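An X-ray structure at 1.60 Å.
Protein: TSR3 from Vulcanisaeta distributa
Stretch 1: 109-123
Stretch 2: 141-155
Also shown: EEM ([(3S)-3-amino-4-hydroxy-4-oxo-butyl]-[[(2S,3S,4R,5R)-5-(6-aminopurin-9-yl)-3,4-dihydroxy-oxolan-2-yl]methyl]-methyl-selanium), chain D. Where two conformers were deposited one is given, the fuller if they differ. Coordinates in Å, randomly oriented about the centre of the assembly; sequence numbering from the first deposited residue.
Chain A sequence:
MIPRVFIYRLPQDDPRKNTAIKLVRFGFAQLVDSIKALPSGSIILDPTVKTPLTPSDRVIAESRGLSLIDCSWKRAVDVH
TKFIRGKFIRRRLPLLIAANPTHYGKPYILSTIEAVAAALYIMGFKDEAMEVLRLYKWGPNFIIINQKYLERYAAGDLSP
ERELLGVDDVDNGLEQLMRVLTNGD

Stretch 1, residues 109-123: ILSTIEAVAAALYIM
Stretch 2 (141-155) NFIIINQKYLERYAA

Residues 112-122 form a regular helix, with Ser111 at its N-cap. A second helix begins at Asn141 and runs through most of stretch 2. It is kinked where Lys148 N and Tyr149 N lack the usual bond to the residue four earlier; Tyr149 N has only a weak bond to Asn146 O. The N-to-C directions differ by 47°, and the axes approach to 10.0 Å. In register, Glu114 CA lies 7.3 Å from Phe142 CA, and Ile122 CA lies 4.4 Å from Ala154 CA.

The contact is mainly apolar and buries 563 Å², both sides summed. Phe142, Leu150, Tyr121 and Ile122 are buried. The Phe142 CA-to-CB bond (chi1 t, chi2 72°) points toward stretch 1. Phe142 CZ is 3.9 Å from Leu110 CD1 (Leu110 m, t; phi/psi -102/156). Phe142 CE2 is 3.9 Å from Ala118 CB, a small methyl that fits at the ring edge. Tyr121 (chi1 t, chi2 -78°) has the largest covered area. Its ring packs on aliphatic groups while its OH reaches a water. Leu150 CD1 (Leu150 m, t) lies over one face, and Leu150 CB is 3.7 Å from Tyr121 CE1. Tyr121 CD2 meets Ile143 CD1 (Ile143 m, t) at 3.8 Å, and Tyr121 CE1 meets Ala154 CB at 4.2 Å. Ile122 CG1 (Ile122 m, t) is 4.1 Å from Tyr153 CB (Tyr153 m, chi2 -26°) and 4.4 Å from Leu150 CD2.

One CH-pi contact crosses the stretches. Glu114 CB sits 4.2 Å from the Phe142 ring centroid, 12° off the normal, so aliphatic carbon covers the flat face. The Glu114 side chain (m, t, chi3 -57°) folds back to the N-terminal end of its helix: Glu114 OE1 accepts from Ser111 N at 3.0 Å and Ser111 OG at 2.7 Å. Glu114 N caps onto Ser111 OG (chi1 p) at 3.2 Å.

Two waters bridge the stretches. Water 1 is 2.6 Å from Tyr121 OH and donates to Gln147 OE1 at 3.2 Å. The Gln147 CA-to-CB bond points away, but its side chain (t, p, chi3 -107°) ends nearer. Water 2 donates to Ile122 O at 2.7 Å and Ala154 O at 2.9 Å, joining two carbonyls near the C-terminal ends of the two stretches.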

# COMPACT_ATOMS: atom_id res chain seq x y z
N ILE A 109 -4.26 -1.06 -8.03
CA ILE A 109 -2.87 -0.75 -8.36
C ILE A 109 -2.51 0.67 -7.92
O ILE A 109 -2.69 1.62 -8.68
CB ILE A 109 -2.61 -0.92 -9.87
CG1 ILE A 109 -3.04 -2.32 -10.34
CG2 ILE A 109 -1.15 -0.66 -10.20
CD1 ILE A 109 -2.37 -3.46 -9.59
N LEU A 110 -2.01 0.79 -6.69
CA LEU A 110 -1.75 2.11 -6.11
C LEU A 110 -0.28 2.50 -6.16
O LEU A 110 0.60 1.64 -6.23
CB LEU A 110 -2.23 2.14 -4.65
CG LEU A 110 -3.65 1.64 -4.39
CD1 LEU A 110 -3.99 1.76 -2.91
CD2 LEU A 110 -4.66 2.41 -5.24
N SER A 111 -0.02 3.80 -6.12
CA SER A 111 1.34 4.28 -5.92
C SER A 111 1.78 3.95 -4.50
O SER A 111 0.95 3.67 -3.64
CB SER A 111 1.44 5.79 -6.17
OG SER A 111 0.76 6.53 -5.17
N THR A 112 3.08 3.97 -4.26
CA THR A 112 3.60 3.67 -2.94
C THR A 112 3.03 4.65 -1.91
O THR A 112 2.64 4.25 -0.81
CB THR A 112 5.14 3.70 -2.92
OG1 THR A 112 5.64 2.67 -3.79
CG2 THR A 112 5.68 3.47 -1.51
N ILE A 113 2.94 5.93 -2.27
CA ILE A 113 2.46 6.92 -1.30
C ILE A 113 0.97 6.74 -1.01
O ILE A 113 0.53 6.93 0.13
CB ILE A 113 2.75 8.38 -1.78
CG1 ILE A 113 2.46 9.37 -0.65
CG2 ILE A 113 1.95 8.76 -3.03
CD1 ILE A 113 3.05 10.76 -0.86
N GLU A 114 0.19 6.35 -2.02
CA GLU A 114 -1.23 6.09 -1.81
C GLU A 114 -1.42 4.87 -0.91
O GLU A 114 -2.32 4.82 -0.07
CB GLU A 114 -1.96 5.88 -3.14
CG GLU A 114 -2.23 7.16 -3.93
CD GLU A 114 -2.59 6.87 -5.38
OE1 GLU A 114 -1.78 6.22 -6.07
OE2 GLU A 114 -3.68 7.28 -5.82
N ALA A 115 -0.56 3.88 -1.10
CA ALA A 115 -0.64 2.67 -0.30
C ALA A 115 -0.31 2.95 1.16
O ALA A 115 -0.98 2.44 2.06
CB ALA A 115 0.29 1.63 -0.84
N VAL A 116 0.73 3.74 1.39
CA VAL A 116 1.10 4.14 2.74
C VAL A 116 -0.06 4.89 3.39
O VAL A 116 -0.45 4.59 4.52
CB VAL A 116 2.37 5.01 2.76
CG1 VAL A 116 2.57 5.68 4.12
CG2 VAL A 116 3.59 4.17 2.38
N ALA A 117 -0.64 5.84 2.67
CA ALA A 117 -1.74 6.64 3.21
C ALA A 117 -2.97 5.78 3.49
O ALA A 117 -3.62 5.94 4.53
CB ALA A 117 -2.09 7.75 2.25
N ALA A 118 -3.30 4.87 2.57
CA ALA A 118 -4.41 3.95 2.78
C ALA A 118 -4.21 3.10 4.04
O ALA A 118 -5.13 2.94 4.85
CB ALA A 118 -4.61 3.06 1.56
N ALA A 119 -3.01 2.56 4.20
CA ALA A 119 -2.69 1.75 5.36
C ALA A 119 -2.86 2.55 6.64
O ALA A 119 -3.47 2.09 7.61
CB ALA A 119 -1.27 1.19 5.26
N LEU A 120 -2.31 3.76 6.65
CA LEU A 120 -2.44 4.67 7.79
C LEU A 120 -3.90 4.96 8.12
O LEU A 120 -4.32 4.87 9.28
CB LEU A 120 -1.71 5.99 7.51
CG LEU A 120 -0.18 5.94 7.48
CD1 LEU A 120 0.40 7.29 7.06
CD2 LEU A 120 0.36 5.53 8.84
N TYR A 121 -4.67 5.31 7.10
CA TYR A 121 -6.09 5.63 7.28
C TYR A 121 -6.84 4.45 7.91
O TYR A 121 -7.56 4.62 8.91
CB TYR A 121 -6.72 6.01 5.94
CG TYR A 121 -8.09 6.65 6.07
CD1 TYR A 121 -9.23 5.89 6.31
CD2 TYR A 121 -8.24 8.03 5.95
CE1 TYR A 121 -10.47 6.48 6.42
CE2 TYR A 121 -9.48 8.63 6.06
CZ TYR A 121 -10.59 7.85 6.30
OH TYR A 121 -11.83 8.44 6.41
N ILE A 122 -6.67 3.27 7.34
CA ILE A 122 -7.36 2.07 7.80
C ILE A 122 -7.02 1.75 9.25
O ILE A 122 -7.87 1.29 10.02
CB ILE A 122 -7.03 0.86 6.89
CG1 ILE A 122 -7.72 1.03 5.53
CG2 ILE A 122 -7.46 -0.46 7.52
CD1 ILE A 122 -7.02 0.30 4.41
N MSE A 123 -5.78 2.03 9.64
CA MSE A 123 -5.33 1.72 10.99
C MSE A 123 -5.57 2.88 11.97
O MSE A 123 -5.08 2.86 13.10
CB MSE A 123 -3.86 1.33 10.97
CG MSE A 123 -3.60 0.05 10.18
SE MSE A 123 -1.78 -0.62 10.36
CE MSE A 123 -0.82 0.86 9.55
N ASN A 141 -7.38 13.87 -2.98
CA ASN A 141 -8.47 13.30 -3.77
C ASN A 141 -8.56 11.77 -3.65
O ASN A 141 -9.61 11.19 -3.92
CB ASN A 141 -8.34 13.70 -5.24
CG ASN A 141 -9.63 13.49 -6.01
OD1 ASN A 141 -10.72 13.82 -5.53
ND2 ASN A 141 -9.52 12.94 -7.21
N PHE A 142 -7.45 11.14 -3.28
CA PHE A 142 -7.45 9.69 -3.05
C PHE A 142 -8.45 9.29 -1.98
O PHE A 142 -9.16 8.30 -2.12
CB PHE A 142 -6.05 9.21 -2.66
CG PHE A 142 -5.98 7.74 -2.33
CD1 PHE A 142 -6.07 6.79 -3.33
CD2 PHE A 142 -5.83 7.32 -1.02
CE1 PHE A 142 -6.01 5.44 -3.04
CE2 PHE A 142 -5.77 5.97 -0.72
CZ PHE A 142 -5.86 5.03 -1.73
N ILE A 143 -8.51 10.08 -0.91
CA ILE A 143 -9.47 9.82 0.15
C ILE A 143 -10.88 10.19 -0.31
O ILE A 143 -11.83 9.45 -0.04
CB ILE A 143 -9.11 10.59 1.44
CG1 ILE A 143 -7.84 9.99 2.04
CG2 ILE A 143 -10.25 10.54 2.44
CD1 ILE A 143 -7.38 10.67 3.31
N ILE A 144 -11.02 11.31 -1.01
CA ILE A 144 -12.32 11.75 -1.53
C ILE A 144 -13.00 10.67 -2.38
O ILE A 144 -14.15 10.30 -2.12
CB ILE A 144 -12.19 13.03 -2.36
CG1 ILE A 144 -11.69 14.19 -1.49
CG2 ILE A 144 -13.53 13.39 -3.02
CD1 ILE A 144 -12.67 14.62 -0.42
N ILE A 145 -12.30 10.17 -3.39
CA ILE A 145 -12.92 9.23 -4.32
C ILE A 145 -13.08 7.84 -3.69
O ILE A 145 -13.86 7.03 -4.17
CB ILE A 145 -12.13 9.11 -5.64
CG1 ILE A 145 -10.76 8.48 -5.41
CG2 ILE A 145 -11.99 10.48 -6.30
CD1 ILE A 145 -10.06 8.09 -6.69
N ASN A 146 -12.35 7.58 -2.60
CA ASN A 146 -12.48 6.30 -1.90
C ASN A 146 -13.22 6.40 -0.57
O ASN A 146 -13.25 5.43 0.20
CB ASN A 146 -11.10 5.69 -1.64
CG ASN A 146 -10.46 5.16 -2.90
OD1 ASN A 146 -10.91 4.16 -3.46
ND2 ASN A 146 -9.40 5.82 -3.36
N GLN A 147 -13.81 7.56 -0.30
CA GLN A 147 -14.34 7.87 1.03
C GLN A 147 -15.30 6.82 1.58
O GLN A 147 -15.15 6.38 2.72
CB GLN A 147 -15.03 9.24 1.01
CG GLN A 147 -15.54 9.69 2.37
CD GLN A 147 -14.43 10.20 3.26
OE1 GLN A 147 -14.04 9.53 4.23
NE2 GLN A 147 -13.92 11.39 2.96
N LYS A 148 -16.26 6.41 0.77
CA LYS A 148 -17.27 5.45 1.21
C LYS A 148 -16.67 4.08 1.51
O LYS A 148 -17.13 3.39 2.42
CB LYS A 148 -18.37 5.33 0.16
CG LYS A 148 -19.33 6.51 0.13
CD LYS A 148 -20.49 6.25 -0.80
CE LYS A 148 -21.53 7.36 -0.71
NZ LYS A 148 -22.80 6.98 -1.39
N TYR A 149 -15.66 3.68 0.74
CA TYR A 149 -15.00 2.40 0.96
C TYR A 149 -14.13 2.46 2.20
O TYR A 149 -14.18 1.58 3.06
CB TYR A 149 -14.17 2.01 -0.26
CG TYR A 149 -14.86 2.28 -1.57
CD1 TYR A 149 -16.16 1.83 -1.80
CD2 TYR A 149 -14.23 3.01 -2.58
CE1 TYR A 149 -16.80 2.09 -3.00
CE2 TYR A 149 -14.87 3.28 -3.78
CZ TYR A 149 -16.16 2.82 -3.98
OH TYR A 149 -16.80 3.08 -5.17
N LEU A 150 -13.33 3.52 2.30
CA LEU A 150 -12.42 3.72 3.42
C LEU A 150 -13.15 3.76 4.76
O LEU A 150 -12.64 3.26 5.76
CB LEU A 150 -11.62 5.01 3.23
CG LEU A 150 -10.46 4.91 2.24
CD1 LEU A 150 -9.90 6.29 1.93
CD2 LEU A 150 -9.36 4.00 2.79
N GLU A 151 -14.34 4.36 4.77
CA GLU A 151 -15.15 4.43 5.99
C GLU A 151 -15.50 3.03 6.48
O GLU A 151 -15.45 2.76 7.69
CB GLU A 151 -16.44 5.24 5.74
CG GLU A 151 -17.31 5.43 6.98
CD GLU A 151 -18.34 4.33 7.17
OE1 GLU A 151 -18.77 3.74 6.16
OE2 GLU A 151 -18.71 4.05 8.33
N ARG A 152 -15.84 2.14 5.56
CA ARG A 152 -16.15 0.75 5.91
C ARG A 152 -14.88 -0.01 6.28
O ARG A 152 -14.85 -0.74 7.26
CB ARG A 152 -16.86 0.05 4.75
CG ARG A 152 -18.27 0.57 4.46
CD ARG A 152 -19.27 0.12 5.52
NE ARG A 152 -19.24 0.97 6.71
CZ ARG A 152 -19.37 0.52 7.95
NH1 ARG A 152 -19.53 -0.78 8.18
NH2 ARG A 152 -19.34 1.36 8.97
N TYR A 153 -13.82 0.17 5.48
CA TYR A 153 -12.55 -0.50 5.75
C TYR A 153 -11.98 -0.11 7.12
O TYR A 153 -11.41 -0.95 7.82
CB TYR A 153 -11.52 -0.18 4.67
CG TYR A 153 -11.88 -0.67 3.28
CD1 TYR A 153 -12.73 -1.76 3.10
CD2 TYR A 153 -11.38 -0.04 2.15
CE1 TYR A 153 -13.06 -2.20 1.83
CE2 TYR A 153 -11.70 -0.47 0.88
CZ TYR A 153 -12.54 -1.55 0.72
OH TYR A 153 -12.85 -1.98 -0.55
N ALA A 154 -12.11 1.16 7.48
CA ALA A 154 -11.60 1.65 8.76
C ALA A 154 -12.45 1.15 9.92
O ALA A 154 -12.02 1.20 11.07
CB ALA A 154 -11.54 3.18 8.76
N ALA A 155 -13.64 0.67 9.61
CA ALA A 155 -14.53 0.11 10.62
C ALA A 155 -14.48 -1.41 10.62
O ALA A 155 -15.30 -2.07 11.25
CB ALA A 155 -15.95 0.59 10.41
C2 EEM D . -0.70 -3.73 -0.96
N3 EEM D . 0.30 -2.93 -1.19
C4 EEM D . 0.24 -2.07 -2.19
C1' EEM D . 2.39 -0.76 -2.10
C2' EEM D . 3.32 -1.98 -2.32
C3' EEM D . 3.90 -1.68 -3.55
C4' EEM D . 4.08 -0.36 -3.66
C5' EEM D . 3.82 0.20 -5.02
O EEM D . 4.80 5.14 -6.23
C EEM D . 5.47 4.95 -7.20
OXT EEM D . 6.35 5.73 -7.51
CA EEM D . 5.28 3.70 -8.03
N EEM D . 6.07 3.82 -9.22
CB EEM D . 5.73 2.53 -7.16
CG EEM D . 5.30 1.17 -7.65
SE EEM D . 5.35 -0.16 -6.19
CE EEM D . 5.04 -1.94 -6.88
O4' EEM D . 2.87 0.20 -2.78
O3' EEM D . 5.09 -2.52 -3.83
O2' EEM D . 4.30 -1.82 -1.29
N9 EEM D . 1.08 -1.14 -2.68
C8 EEM D . 0.46 -0.59 -3.70
N7 EEM D . -0.73 -1.12 -3.90
C5 EEM D . -0.91 -2.06 -2.96
N1 EEM D . -1.82 -3.76 -1.66
C6 EEM D . -1.98 -2.96 -2.67
N6 EEM D . -3.15 -2.98 -3.44
O HOH W 1 -12.01 11.06 6.24
O HOH W 2 -9.53 2.41 11.83